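Local structure of Ice-binding protein isoform1a (Antarctomyces psychrotrophicus, 7BWY) at residues D111-L116 and S141-N146; T31-D36 and V197-N202; S106-D111 and T132-Y137; G38-S43 and T62-F67. The protein probably binds ice as an antifreeze protein, adsorbing to specific water molecules in the prism planes of the ice crystal. The protein carries 2 engineered substitutions. All coordinates share one frame; numbering follows the deposited sequence.

Interaction 1: residues D111-L116 and S141-N146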
loop_
_atom_site.group_PDB
_atom_site.type_symbol
_atom_site.label_atom_id
_atom_site.label_comp_id
_atom_site.label_asym_id
_atom_site.label_seq_id
_atom_site.Cartn_x
_atom_site.Cartn_y
_atom_site.Cartn_z
ATOM N N ASP A 111 -10.982 6.094 9.794
ATOM C CA ASP A 111 -10.987 6.162 11.242
ATOM C C ASP A 111 -11.805 4.994 11.785
ATOM O O ASP A 111 -12.929 4.816 11.393
ATOM C CB ASP A 111 -11.550 7.504 11.718
ATOM C CG ASP A 111 -11.207 7.779 13.189
ATOM O OD1 ASP A 111 -10.274 7.128 13.776
ATOM O OD2 ASP A 111 -11.820 8.656 13.726
ATOM N N GLY A 112 -11.245 4.211 12.701
ATOM C CA GLY A 112 -11.963 3.035 13.166
ATOM C C GLY A 112 -11.494 1.820 12.373
ATOM O O GLY A 112 -10.279 1.639 12.172
ATOM N N VAL A 113 -12.460 0.994 11.946
ATOM C CA VAL A 113 -12.173 -0.337 11.399
ATOM C C VAL A 113 -12.888 -0.482 10.070
ATOM O O VAL A 113 -14.078 -0.128 9.973
ATOM C CB VAL A 113 -12.655 -1.442 12.331
ATOM C CG1 VAL A 113 -12.331 -2.766 11.657
ATOM C CG2 VAL A 113 -11.943 -1.304 13.688
ATOM N N LEU A 114 -12.119 -0.843 9.037
ATOM C CA LEU A 114 -12.728 -1.191 7.753
ATOM C C LEU A 114 -12.589 -2.700 7.648
ATOM O O LEU A 114 -11.462 -3.195 7.821
ATOM C CB LEU A 114 -11.928 -0.561 6.610
ATOM C CG LEU A 114 -12.244 -1.094 5.207
ATOM C CD1 LEU A 114 -13.719 -0.862 4.889
ATOM C CD2 LEU A 114 -11.387 -0.337 4.188
ATOM N N THR A 115 -13.714 -3.406 7.392
ATOM C CA THR A 115 -13.619 -4.864 7.228
ATOM C C THR A 115 -13.687 -5.269 5.758
ATOM O O THR A 115 -14.557 -4.805 5.018
ATOM C CB THR A 115 -14.779 -5.588 7.915
ATOM O OG1 THR A 115 -14.744 -5.100 9.260
ATOM C CG2 THR A 115 -14.595 -7.100 7.875
ATOM N N LEU A 116 -12.807 -6.186 5.349
ATOM C CA LEU A 116 -12.934 -6.652 3.975
ATOM C C LEU A 116 -13.479 -8.088 4.000
ATOM O O LEU A 116 -12.853 -8.997 4.534
ATOM C CB LEU A 116 -11.589 -6.508 3.239
ATOM C CG LEU A 116 -11.032 -5.073 3.262
ATOM C CD1 LEU A 116 -9.666 -4.960 2.630
ATOM C CD2 LEU A 116 -12.000 -4.080 2.642
ATOM N N SER A 141 -7.793 0.524 11.724
ATOM C CA SER A 141 -7.347 -0.802 11.288
ATOM C C SER A 141 -8.189 -1.295 10.122
ATOM O O SER A 141 -9.376 -0.962 10.008
ATOM C CB SER A 141 -7.447 -1.789 12.409
ATOM O OG SER A 141 -6.607 -2.877 12.145
ATOM N N ILE A 142 -7.569 -2.122 9.290
ATOM C CA ILE A 142 -8.302 -2.884 8.285
ATOM C C ILE A 142 -8.282 -4.359 8.690
ATOM O O ILE A 142 -7.221 -4.933 8.930
ATOM C CB ILE A 142 -7.700 -2.634 6.884
ATOM C CG1 ILE A 142 -7.980 -1.198 6.421
ATOM C CG2 ILE A 142 -8.233 -3.633 5.879
ATOM C CD1 ILE A 142 -6.933 -0.730 5.501
ATOM N N ILE A 143 -9.473 -4.988 8.706
ATOM C CA ILE A 143 -9.669 -6.379 9.118
ATOM C C ILE A 143 -10.098 -7.230 7.903
ATOM O O ILE A 143 -10.938 -6.773 7.135
ATOM C CB ILE A 143 -10.750 -6.366 10.239
ATOM C CG1 ILE A 143 -10.180 -5.794 11.536
ATOM C CG2 ILE A 143 -11.307 -7.734 10.529
ATOM C CD1 ILE A 143 -8.904 -6.455 11.996
ATOM N N LEU A 144 -9.550 -8.459 7.769
ATOM C CA LEU A 144 -9.882 -9.442 6.717
ATOM C C LEU A 144 -10.830 -10.494 7.278
ATOM O O LEU A 144 -10.583 -11.028 8.333
ATOM C CB LEU A 144 -8.607 -10.180 6.280
ATOM C CG LEU A 144 -7.554 -9.197 5.790
ATOM C CD1 LEU A 144 -6.303 -9.840 5.236
ATOM C CD2 LEU A 144 -8.188 -8.238 4.819
ATOM N N THR A 145 -11.885 -10.853 6.568
ATOM C CA THR A 145 -12.743 -11.910 7.071
ATOM C C THR A 145 -13.176 -12.839 5.917
ATOM O O THR A 145 -13.105 -12.460 4.744
ATOM C CB THR A 145 -13.879 -11.248 7.861
ATOM O OG1 THR A 145 -14.474 -12.323 8.565
ATOM C CG2 THR A 145 -14.938 -10.606 6.998
ATOM N N ASN A 146 -13.563 -14.087 6.255
ATOM C CA ASN A 146 -14.240 -15.025 5.370
ATOM C C ASN A 146 -13.420 -15.183 4.088
ATOM O O ASN A 146 -13.942 -14.921 3.007
ATOM C CB ASN A 146 -15.573 -14.467 4.844
ATOM C CG ASN A 146 -16.599 -14.207 5.929
ATOM O OD1 ASN A 146 -16.529 -14.798 6.986
ATOM N ND2 ASN A 146 -17.591 -13.353 5.700
#
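The flat groups that meet between L114 and I143 are peptide units: I143 N donates to L114 O at 2.8 Å. V113, T115, S141 and I143 project from one face of the sheet so formed, and L114, L116, I142 and L144 from the other, the regular alternation of two parallel strands in successive coils of a right-handed beta-helix. The strand axes run 4.6 Å apart at 24°. S141, L114, L116 and T145 give further backbone N-H donors, the L116 N to I143 O bond being 2.7 Å long with an N-H...O angle of 167°. Before the strand, G112 takes a positive phi (96°) at which a side chain would strike the preceding carbonyl, so a residue without a CB sits easily there.

On the buried face, I142 spreads its two branches. CG2, anti to the backbone N, meets L116 CD1 at 3.8 Å, while CG1 lies alongside L114 CB at 4.0 Å; W155 packs on both I142 and L114. Cutting I142 back to an alanine would probably cost L116 CD1 this contact and open a gap beside L114 CB. On the other face, V113 CG1 meets I143 CG1 obliquely at 3.7 Å. Threonine suits the partly exposed end of strand 141-145 because its methyl still finds apolar company, T145 CG2 touching T115 CG2 at 3.6 Å.

Interaction 2: residues T31-D36 and V197-N202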
loop_
_atom_site.group_PDB
_atom_site.type_symbol
_atom_site.label_atom_id
_atom_site.label_comp_id
_atom_site.label_asym_id
_atom_site.label_seq_id
_atom_site.Cartn_x
_atom_site.Cartn_y
_atom_site.Cartn_z
ATOM N N THR A 31 12.353 0.146 12.340
ATOM C CA THR A 31 11.472 -0.376 11.312
ATOM C C THR A 31 11.927 -1.778 10.873
ATOM O O THR A 31 13.115 -2.103 10.872
ATOM C CB THR A 31 11.537 0.549 10.103
ATOM O OG1 THR A 31 10.761 1.644 10.548
ATOM C CG2 THR A 31 10.938 -0.036 8.830
ATOM N N VAL A 32 10.968 -2.642 10.554
ATOM C CA VAL A 32 11.319 -3.962 10.046
ATOM C C VAL A 32 10.564 -4.152 8.725
ATOM O O VAL A 32 9.320 -3.986 8.682
ATOM C CB VAL A 32 10.931 -5.044 11.069
ATOM C CG1 VAL A 32 10.874 -6.422 10.381
ATOM C CG2 VAL A 32 11.914 -5.060 12.236
ATOM N N ILE A 33 11.317 -4.393 7.634
ATOM C CA ILE A 33 10.679 -4.685 6.333
ATOM C C ILE A 33 10.877 -6.167 6.003
ATOM O O ILE A 33 12.012 -6.611 5.794
ATOM C CB ILE A 33 11.161 -3.746 5.212
ATOM C CG1 ILE A 33 10.745 -2.334 5.665
ATOM C CG2 ILE A 33 10.482 -4.175 3.909
ATOM C CD1 ILE A 33 10.778 -1.285 4.661
ATOM N N ASN A 34 9.788 -6.934 6.113
ATOM C CA ASN A 34 9.771 -8.359 5.762
ATOM C C ASN A 34 9.514 -8.486 4.254
ATOM O O ASN A 34 8.372 -8.565 3.776
ATOM C CB ASN A 34 8.654 -9.022 6.537
ATOM C CG ASN A 34 8.948 -9.063 8.025
ATOM O OD1 ASN A 34 10.082 -9.362 8.447
ATOM N ND2 ASN A 34 7.933 -8.728 8.817
ATOM N N GLY A 35 10.593 -8.282 3.507
ATOM C CA GLY A 35 10.520 -8.092 2.070
ATOM C C GLY A 35 11.772 -7.389 1.547
ATOM O O GLY A 35 12.714 -7.134 2.315
ATOM N N ASP A 36 11.741 -7.060 0.240
ATOM C CA ASP A 36 12.811 -6.329 -0.408
ATOM C C ASP A 36 12.514 -4.844 -0.273
ATOM O O ASP A 36 11.362 -4.455 -0.053
ATOM C CB ASP A 36 12.854 -6.664 -1.900
ATOM C CG ASP A 36 13.191 -8.127 -2.126
ATOM O OD1 ASP A 36 13.824 -8.761 -1.172
ATOM O OD2 ASP A 36 12.807 -8.642 -3.218
ATOM N N VAL A 197 8.932 6.990 -0.128
ATOM C CA VAL A 197 8.361 6.374 1.043
ATOM C C VAL A 197 9.089 6.910 2.269
ATOM O O VAL A 197 10.326 6.876 2.328
ATOM C CB VAL A 197 8.497 4.842 0.974
ATOM C CG1 VAL A 197 8.041 4.169 2.293
ATOM C CG2 VAL A 197 7.697 4.334 -0.215
ATOM N N THR A 198 8.308 7.374 3.257
ATOM C CA THR A 198 8.911 7.688 4.554
ATOM C C THR A 198 8.271 6.864 5.659
ATOM O O THR A 198 7.059 6.615 5.644
ATOM C CB THR A 198 8.888 9.202 4.821
ATOM O OG1 THR A 198 7.527 9.563 4.844
ATOM C CG2 THR A 198 9.409 9.974 3.628
ATOM N N LEU A 199 9.112 6.463 6.613
ATOM C CA LEU A 199 8.775 5.439 7.565
ATOM C C LEU A 199 9.204 5.912 8.939
ATOM O O LEU A 199 10.244 6.529 9.081
ATOM C CB LEU A 199 9.582 4.171 7.220
ATOM C CG LEU A 199 9.279 3.589 5.839
ATOM C CD1 LEU A 199 10.218 2.449 5.508
ATOM C CD2 LEU A 199 7.835 3.157 5.711
ATOM N N ASP A 200 8.466 5.494 9.954
ATOM C CA ASP A 200 8.890 5.663 11.330
ATOM C C ASP A 200 8.406 4.466 12.146
ATOM O O ASP A 200 7.227 4.351 12.461
ATOM C CB ASP A 200 8.298 6.963 11.888
ATOM C CG ASP A 200 8.759 7.293 13.320
ATOM O OD1 ASP A 200 9.510 6.496 13.964
ATOM O OD2 ASP A 200 8.370 8.344 13.794
ATOM N N SER A 201 9.355 3.627 12.559
ATOM C CA SER A 201 9.132 2.461 13.425
ATOM C C SER A 201 7.979 1.622 12.904
ATOM O O SER A 201 7.066 1.284 13.679
ATOM C CB SER A 201 8.899 2.846 14.896
ATOM O OG SER A 201 9.744 3.936 15.180
ATOM N N ASN A 202 8.043 1.313 11.595
ATOM C CA ASN A 202 6.952 0.572 11.002
ATOM C C ASN A 202 7.346 -0.905 10.892
ATOM O O ASN A 202 8.525 -1.291 10.999
ATOM C CB ASN A 202 6.602 1.135 9.635
ATOM C CG ASN A 202 6.304 2.610 9.718
ATOM O OD1 ASN A 202 7.037 3.392 9.129
ATOM N ND2 ASN A 202 5.203 3.001 10.346
#
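T31 and N202 meet at a corner of the right-handed beta-helix, where the chain leaving strand 197-200 passes the start of strand 32-34 and one face of the solenoid gives way to another. Two hydrogen bonds fasten the segments. N202 N donates to T31 OG1 at 2.9 Å, and V32 N donates to N202 O at 2.8 Å, so that N202 grips the other segment by both of its main-chain polar atoms. The T31 hydroxyl is also hydrogen-bonded to N27 OD1. A valine in its place would probably leave both N202 N and N27 OD1 without that partner.

Other polar bonds shape the turn itself. The N202 side chain folds back so that OD1 accepts from D200 N at 2.7 Å, the donor lying above the carbonyl plane, and its ND2 bonds to the carbonyls of Q182 and A185. Asparagine suits this place because one amide both accepts and donates. S201 OG donates to D200 OD1, and D200 OD2 is hydrogen-bonded to T183 OG1.

Apolar contact completes the corner. L199 and I33 extend into the interior from neighbouring faces and cross at about a right angle. With I33 CG1 beside its backbone N (chi1 -62°), the terminal I33 CD1 reaches L199 CD1 at 3.9 Å.

Interaction 3: residues S106-D111 and T132-Y137; sequences SAVGLD and TTLVTY
V108-L110 and L134-T136 run parallel as neighbouring strands, axes 4.6 Å apart at 20°, joined by backbone bonds from V108 N, V135 N, L110 N and Y137 N, the last reaching L110 O at 2.8 Å. Inside this right-handed beta-helix, V108 CG2 touches L134 CD1 at 3.8 Å, and L110 CB meets the methyl T136 CG2. Threonine fits this buried place because its OG1 is hydrogen-bonded to G164 N.

The opposite face carries V135 and the Y137 ring. V135 CG1 lies over one ring face, offset toward the rim, and D111 N sits at the ring edge, in plane. D111 CB comes within 3.7 Å of Y137 CD2, its carboxylate turned 62° from the ring plane. G109 leaves room here: a CB on it would stand only 3.0 Å from Y137 CE2, so glycine suits the spot.

Two waters join the segments where the strands begin. One donates to S106 O and to T133 O (2.8 Å) and accepts from T132 N; the other donates to V108 O and is hydrogen-bonded to T133 OG1 at 2.6 Å. The first water therefore extends the pairing beyond its direct bonds, while the second ties the T133 hydroxyl to a carbonyl that already accepts from V135 N.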
loop_
_atom_site.group_PDB
_atom_site.type_symbol
_atom_site.label_atom_id
_atom_site.label_comp_id
_atom_site.label_asym_id
_atom_site.label_seq_id
_atom_site.Cartn_x
_atom_site.Cartn_y
_atom_site.Cartn_z
ATOM N N SER A 106 -12.702 11.979 -4.085
ATOM C CA SER A 106 -11.804 12.903 -3.394
ATOM C C SER A 106 -11.291 12.293 -2.108
ATOM O O SER A 106 -11.275 11.073 -1.983
ATOM C CB SER A 106 -12.434 14.209 -3.107
ATOM O OG SER A 106 -13.747 13.936 -2.756
ATOM N N ALA A 107 -10.818 13.165 -1.205
ATOM C CA ALA A 107 -9.969 12.737 -0.111
ATOM C C ALA A 107 -10.733 11.706 0.729
ATOM O O ALA A 107 -11.927 11.864 0.995
ATOM C CB ALA A 107 -9.605 14.001 0.643
ATOM N N VAL A 108 -10.090 10.600 1.120
ATOM C CA VAL A 108 -10.807 9.695 2.007
ATOM C C VAL A 108 -9.988 9.524 3.279
ATOM O O VAL A 108 -8.741 9.583 3.282
ATOM C CB VAL A 108 -11.151 8.321 1.386
ATOM C CG1 VAL A 108 -11.954 8.453 0.102
ATOM C CG2 VAL A 108 -9.890 7.548 1.091
ATOM N N GLY A 109 -10.711 9.240 4.360
ATOM C CA GLY A 109 -9.998 8.867 5.555
ATOM C C GLY A 109 -10.551 7.568 6.141
ATOM O O GLY A 109 -11.701 7.194 5.898
ATOM N N LEU A 110 -9.700 6.889 6.907
ATOM C CA LEU A 110 -10.072 5.671 7.609
ATOM C C LEU A 110 -9.858 5.907 9.103
ATOM O O LEU A 110 -8.723 5.911 9.601
ATOM C CB LEU A 110 -9.234 4.484 7.107
ATOM C CG LEU A 110 -9.364 3.163 7.886
ATOM C CD1 LEU A 110 -10.788 2.866 8.282
ATOM C CD2 LEU A 110 -8.831 2.024 7.054
ATOM N N ASP A 111 -10.982 6.094 9.794
ATOM C CA ASP A 111 -10.987 6.162 11.242
ATOM C C ASP A 111 -11.805 4.994 11.785
ATOM O O ASP A 111 -12.929 4.816 11.393
ATOM C CB ASP A 111 -11.550 7.504 11.718
ATOM C CG ASP A 111 -11.207 7.779 13.189
ATOM O OD1 ASP A 111 -10.274 7.128 13.776
ATOM O OD2 ASP A 111 -11.820 8.656 13.726
ATOM N N THR A 132 -7.644 10.997 -4.959
ATOM C CA THR A 132 -6.692 11.972 -4.443
ATOM C C THR A 132 -5.913 11.362 -3.288
ATOM O O THR A 132 -5.039 10.514 -3.524
ATOM C CB THR A 132 -7.356 13.327 -4.134
ATOM O OG1 THR A 132 -8.220 13.214 -3.002
ATOM C CG2 THR A 132 -8.059 13.994 -5.304
ATOM N N THR A 133 -6.212 11.797 -2.042
ATOM C CA THR A 133 -5.369 11.380 -0.922
ATOM C C THR A 133 -6.022 10.216 -0.183
ATOM O O THR A 133 -7.230 10.094 -0.182
ATOM C CB THR A 133 -5.058 12.532 0.057
ATOM O OG1 THR A 133 -6.316 13.091 0.432
ATOM C CG2 THR A 133 -4.154 13.607 -0.523
ATOM N N LEU A 134 -5.215 9.406 0.493
ATOM C CA LEU A 134 -5.709 8.535 1.569
ATOM C C LEU A 134 -5.036 8.934 2.883
ATOM O O LEU A 134 -3.778 8.995 2.974
ATOM C CB LEU A 134 -5.316 7.080 1.222
ATOM C CG LEU A 134 -5.447 6.069 2.367
ATOM C CD1 LEU A 134 -6.915 5.868 2.737
ATOM C CD2 LEU A 134 -4.811 4.754 1.941
ATOM N N VAL A 135 -5.863 9.103 3.924
ATOM C CA VAL A 135 -5.333 9.284 5.271
ATOM C C VAL A 135 -5.880 8.200 6.197
ATOM O O VAL A 135 -7.090 8.044 6.343
ATOM C CB VAL A 135 -5.670 10.710 5.814
ATOM C CG1 VAL A 135 -5.062 10.943 7.188
ATOM C CG2 VAL A 135 -5.059 11.760 4.918
ATOM N N THR A 136 -5.020 7.449 6.878
ATOM C CA THR A 136 -5.643 6.675 7.957
ATOM C C THR A 136 -5.339 7.277 9.331
ATOM O O THR A 136 -4.211 7.738 9.565
ATOM C CB THR A 136 -5.213 5.203 7.869
ATOM O OG1 THR A 136 -3.839 5.068 8.262
ATOM C CG2 THR A 136 -5.401 4.663 6.465
ATOM N N TYR A 137 -6.259 7.103 10.287
ATOM C CA TYR A 137 -6.143 7.714 11.609
ATOM C C TYR A 137 -5.400 6.832 12.604
ATOM O O TYR A 137 -5.159 5.657 12.339
ATOM C CB TYR A 137 -7.502 8.233 12.058
ATOM C CG TYR A 137 -7.874 9.435 11.233
ATOM C CD1 TYR A 137 -7.177 10.636 11.383
ATOM C CD2 TYR A 137 -8.756 9.334 10.178
ATOM C CE1 TYR A 137 -7.428 11.739 10.583
ATOM C CE2 TYR A 137 -9.048 10.430 9.387
ATOM C CZ TYR A 137 -8.400 11.638 9.593
ATOM O OH TYR A 137 -8.689 12.696 8.765
HETATM O O HOH W 1 -8.896 9.848 -2.475
HETATM O O HOH W 2 -7.100 11.869 2.641
#

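Interaction 4: residues G38-S43 and T62-F67; sequences GTTGTS and TSTQAF
The methyl of T40 presses against the first turns of helix 61-79. T40 CG2 lies 3.6 Å from S63 O and 3.7 Å from F67 CB, with T64 CA close by, so one methyl settles among residues spaced one and four apart on the helix. It gets there with CG2 anti to the carbonyl carbon, OG1 taking the place between the backbone N and C (chi1 49°). Beside it, S63 CB approaches T39 O at 3.5 Å; a small serine lets the helix come this near to the strand. A CB on G38 would stand about 4.1 Å from S63 CB.

The contact seats the helix that runs along the outside of the right-handed beta-helix, an arrangement known in this ice-binding protein family, against the end of strand 36-39. S63 O, though touched by the methyl, serves the helix by accepting from F67 N at 2.8 Å. P22 packs on both F67 and T40.

Farther out, T39 OG1 accepts from G41 N at 3.2 Å in an ST turn that bends the chain just past the strand, and the same hydroxyl is hydrogen-bonded to A21 O. At the helix start, D60 OD1 accepts a hydrogen bond from S63 N.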
loop_
_atom_site.group_PDB
_atom_site.type_symbol
_atom_site.label_atom_id
_atom_site.label_comp_id
_atom_site.label_asym_id
_atom_site.label_seq_id
_atom_site.Cartn_x
_atom_site.Cartn_y
_atom_site.Cartn_z
ATOM N N GLY A 38 13.711 -1.019 -2.308
ATOM C CA GLY A 38 14.643 -0.390 -3.212
ATOM C C GLY A 38 14.225 1.000 -3.652
ATOM O O GLY A 38 13.186 1.512 -3.251
ATOM N N THR A 39 15.100 1.628 -4.440
ATOM C CA THR A 39 14.881 2.940 -5.026
ATOM C C THR A 39 15.657 3.008 -6.333
ATOM O O THR A 39 16.728 2.407 -6.456
ATOM C CB THR A 39 15.340 4.048 -4.077
ATOM O OG1 THR A 39 15.047 5.287 -4.718
ATOM C CG2 THR A 39 16.813 3.968 -3.772
ATOM N N THR A 40 15.081 3.686 -7.326
ATOM C CA THR A 40 15.804 3.848 -8.577
ATOM C C THR A 40 16.742 5.042 -8.459
ATOM O O THR A 40 17.631 5.153 -9.288
ATOM C CB THR A 40 14.900 4.053 -9.792
ATOM O OG1 THR A 40 14.027 5.075 -9.329
ATOM C CG2 THR A 40 14.085 2.846 -10.169
ATOM N N GLY A 41 16.553 5.877 -7.425
ATOM C CA GLY A 41 17.496 6.926 -7.040
ATOM C C GLY A 41 18.694 6.351 -6.289
ATOM O O GLY A 41 18.988 5.159 -6.426
ATOM N N THR A 42 19.392 7.179 -5.490
ATOM C CA THR A 42 20.457 6.569 -4.711
ATOM C C THR A 42 20.329 6.794 -3.214
ATOM O O THR A 42 21.278 6.482 -2.513
ATOM C CB THR A 42 21.883 6.988 -5.111
ATOM O OG1 THR A 42 21.932 8.412 -5.234
ATOM C CG2 THR A 42 22.391 6.264 -6.341
ATOM N N SER A 43 19.210 7.310 -2.698
ATOM C CA SER A 43 19.264 7.450 -1.249
ATOM C C SER A 43 18.243 6.566 -0.534
ATOM O O SER A 43 17.038 6.609 -0.800
ATOM C CB SER A 43 19.302 8.877 -0.753
ATOM O OG SER A 43 18.045 9.491 -0.996
ATOM N N THR A 62 17.165 -4.434 -10.984
ATOM C CA THR A 62 15.957 -4.891 -10.305
ATOM C C THR A 62 15.070 -3.692 -9.923
ATOM O O THR A 62 13.866 -3.674 -10.198
ATOM C CB THR A 62 16.260 -5.804 -9.116
ATOM O OG1 THR A 62 17.240 -6.747 -9.542
ATOM C CG2 THR A 62 15.012 -6.497 -8.610
ATOM N N SER A 63 15.703 -2.673 -9.346
ATOM C CA SER A 63 15.043 -1.433 -8.983
ATOM C C SER A 63 14.303 -0.851 -10.182
ATOM O O SER A 63 13.102 -0.566 -10.105
ATOM C CB SER A 63 16.033 -0.486 -8.322
ATOM O OG SER A 63 16.646 0.368 -9.250
ATOM N N THR A 64 14.976 -0.797 -11.332
ATOM C CA THR A 64 14.372 -0.181 -12.505
ATOM C C THR A 64 13.149 -0.970 -12.948
ATOM O O THR A 64 12.089 -0.414 -13.254
ATOM C CB THR A 64 15.328 -0.241 -13.704
ATOM O OG1 THR A 64 16.243 0.805 -13.407
ATOM C CG2 THR A 64 14.656 0.045 -15.038
ATOM N N GLN A 65 13.321 -2.282 -13.042
ATOM C CA GLN A 65 12.233 -3.142 -13.478
ATOM C C GLN A 65 11.058 -3.134 -12.468
ATOM O O GLN A 65 9.858 -3.128 -12.843
ATOM C CB GLN A 65 12.813 -4.567 -13.664
ATOM C CG GLN A 65 11.769 -5.541 -14.230
ATOM C CD GLN A 65 11.387 -4.990 -15.589
ATOM O OE1 GLN A 65 12.270 -4.746 -16.406
ATOM N NE2 GLN A 65 10.111 -4.703 -15.832
ATOM N N ALA A 66 11.376 -3.263 -11.164
ATOM C CA ALA A 66 10.335 -3.239 -10.121
ATOM C C ALA A 66 9.578 -1.907 -10.137
ATOM O O ALA A 66 8.341 -1.878 -10.123
ATOM C CB ALA A 66 10.986 -3.470 -8.777
ATOM N N PHE A 67 10.330 -0.795 -10.272
ATOM C CA PHE A 67 9.628 0.474 -10.388
ATOM C C PHE A 67 8.663 0.485 -11.567
ATOM O O PHE A 67 7.511 0.904 -11.439
ATOM C CB PHE A 67 10.551 1.688 -10.362
ATOM C CG PHE A 67 9.738 2.964 -10.339
ATOM C CD1 PHE A 67 8.903 3.258 -9.254
ATOM C CD2 PHE A 67 9.748 3.849 -11.419
ATOM C CE1 PHE A 67 8.127 4.417 -9.229
ATOM C CE2 PHE A 67 8.977 5.013 -11.396
ATOM C CZ PHE A 67 8.175 5.299 -10.299
#

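Along the chain the segments of interactions 2 and 4 come first, with 31-36 and 38-43 almost adjoining; 62-67 follows, then the alternating segments of interactions 3 and 1, and finally 197-202, which returns to close interaction 2. Interactions 1 and 3 share D111, with centres about 15 Å apart, and join the same two coils on successive faces; I142 CG1 packs on L110 CD2 at 3.4 Å between them. Strand 197-200 of interaction 2 lies in the seven-stranded parallel sheet that also holds both strands of interaction 3. Interaction 4, about 32 Å from interaction 1 between centres, seats the helix. In that sheet strand 197-200 lies next to strand 25-28, so a late coil stacks on an early one.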